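Side-chain contact in uncharacterized protein TCIL3000_10_9440 (PDB 5KMX), which is of unknown function but is an insect-stage trypanosome surface antigen with a bilobed ectodomain, possibly a sensor: residues A60-N65 with L73-N78. Sequence-based numbering, arbitrary orientation.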
# COMPACT_ATOMS: atom_id res chain seq x y z
N ALA A 60 4.10 10.99 -8.41
CA ALA A 60 3.48 11.53 -9.60
C ALA A 60 2.12 10.88 -9.80
O ALA A 60 1.85 9.81 -9.24
CB ALA A 60 4.36 11.32 -10.82
N THR A 61 1.26 11.52 -10.58
CA THR A 61 -0.05 10.97 -10.92
C THR A 61 -0.02 10.44 -12.35
O THR A 61 0.11 11.21 -13.30
CB THR A 61 -1.16 12.02 -10.77
OG1 THR A 61 -1.23 12.46 -9.41
CG2 THR A 61 -2.51 11.44 -11.18
N LEU A 62 -0.15 9.13 -12.49
CA LEU A 62 -0.12 8.49 -13.80
C LEU A 62 -1.53 8.27 -14.35
O LEU A 62 -2.34 7.60 -13.71
CB LEU A 62 0.62 7.15 -13.73
CG LEU A 62 2.12 7.19 -14.05
CD1 LEU A 62 2.83 8.19 -13.16
CD2 LEU A 62 2.72 5.80 -13.90
N PRO A 63 -1.82 8.82 -15.54
CA PRO A 63 -3.11 8.52 -16.16
C PRO A 63 -3.12 7.14 -16.80
O PRO A 63 -2.08 6.68 -17.26
CB PRO A 63 -3.25 9.61 -17.22
CG PRO A 63 -1.85 9.91 -17.61
CD PRO A 63 -1.03 9.76 -16.35
N LEU A 64 -4.28 6.48 -16.82
CA LEU A 64 -4.40 5.20 -17.50
C LEU A 64 -4.41 5.45 -19.00
O LEU A 64 -5.35 6.02 -19.54
CB LEU A 64 -5.66 4.46 -17.06
CG LEU A 64 -5.76 4.10 -15.57
CD1 LEU A 64 -7.05 3.33 -15.31
CD2 LEU A 64 -4.56 3.30 -15.10
N ASN A 65 -3.34 5.03 -19.67
CA ASN A 65 -3.21 5.21 -21.11
C ASN A 65 -2.53 3.99 -21.73
O ASN A 65 -2.99 2.86 -21.54
CB ASN A 65 -2.45 6.51 -21.40
CG ASN A 65 -1.12 6.60 -20.67
OD1 ASN A 65 -0.46 5.59 -20.43
ND2 ASN A 65 -0.72 7.82 -20.32
N LEU A 73 -0.60 -2.51 -15.18
CA LEU A 73 0.01 -1.19 -15.29
C LEU A 73 1.52 -1.29 -15.22
O LEU A 73 2.07 -1.69 -14.19
CB LEU A 73 -0.52 -0.27 -14.19
CG LEU A 73 0.13 1.12 -14.06
CD1 LEU A 73 -0.33 2.03 -15.19
CD2 LEU A 73 -0.18 1.72 -12.70
N THR A 74 2.20 -0.93 -16.30
CA THR A 74 3.66 -0.89 -16.32
C THR A 74 4.14 0.52 -16.01
O THR A 74 3.74 1.48 -16.67
CB THR A 74 4.23 -1.34 -17.67
OG1 THR A 74 3.70 -2.63 -18.02
CG2 THR A 74 5.75 -1.43 -17.60
N VAL A 75 5.01 0.64 -15.01
CA VAL A 75 5.60 1.92 -14.64
C VAL A 75 7.12 1.86 -14.75
O VAL A 75 7.75 0.95 -14.21
CB VAL A 75 5.22 2.32 -13.20
CG1 VAL A 75 5.89 3.64 -12.82
CG2 VAL A 75 3.70 2.44 -13.06
N VAL A 76 7.69 2.83 -15.45
CA VAL A 76 9.14 2.94 -15.58
C VAL A 76 9.65 4.03 -14.64
O VAL A 76 9.26 5.19 -14.76
CB VAL A 76 9.55 3.27 -17.03
CG1 VAL A 76 11.06 3.18 -17.19
CG2 VAL A 76 8.86 2.32 -18.01
N VAL A 77 10.52 3.64 -13.72
CA VAL A 77 11.00 4.55 -12.68
C VAL A 77 12.37 5.12 -13.04
O VAL A 77 13.37 4.41 -12.99
CB VAL A 77 11.08 3.84 -11.32
CG1 VAL A 77 11.48 4.83 -10.22
CG2 VAL A 77 9.74 3.19 -10.98
N ASN A 78 12.39 6.40 -13.39
CA ASN A 78 13.63 7.10 -13.71
C ASN A 78 13.86 8.27 -12.77
O ASN A 78 13.67 9.43 -13.14
CB ASN A 78 13.61 7.59 -15.16
CG ASN A 78 13.78 6.46 -16.16
OD1 ASN A 78 14.73 5.69 -16.08
ND2 ASN A 78 12.85 6.36 -17.11
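Leu62 reaches across to Val75 with a single methyl, at a place where the mixed beta-sheet of this bilobed ectodomain brings strands 53-63 and 72-79 close together. The strands run in roughly opposite directions without being paired with each other: the CA atoms of Leu62 and Val75 stand 8.8 Å apart, so side chains bridge the interval. From Leu62 CB, which points toward the other strand, the chain turns at CG, still 5.1 Å from Val75 CG2, and splits. CD1 bends back, while CD2 continues anti to CA (chi2, measured to CD1, is 55°) and carries the contact, lying 3.6 Å from Val75 CG2. CD2 is also 4.0 Å from Val75 CG1, so the methyl sits against both prongs of the valine, the leucine and valine crossing at a slant. Val75 offers this fork because CG1 is anti to its backbone N (chi1 177°) and CG2 lies beside that N. The side chains of Leu62 and Val75 both touch Phe33 of strand 31-33, and Val200 touches Leu62, giving the pair a buried apolar setting.

Leu62 bonds through its backbone to Val198 on strand 197-204, while on strand 72-79 the side chain of Asn34 bonds Thr74 O and Val76 N. Just past the end of strand 53-63, Leu64 makes a second, looser apolar contact with Leu73, whose side chain also packs on Leu91 of strand 85-100. Here the meeting is methyl to methyl, Leu64 CD2 lying 4.4 Å from Leu73 CD1.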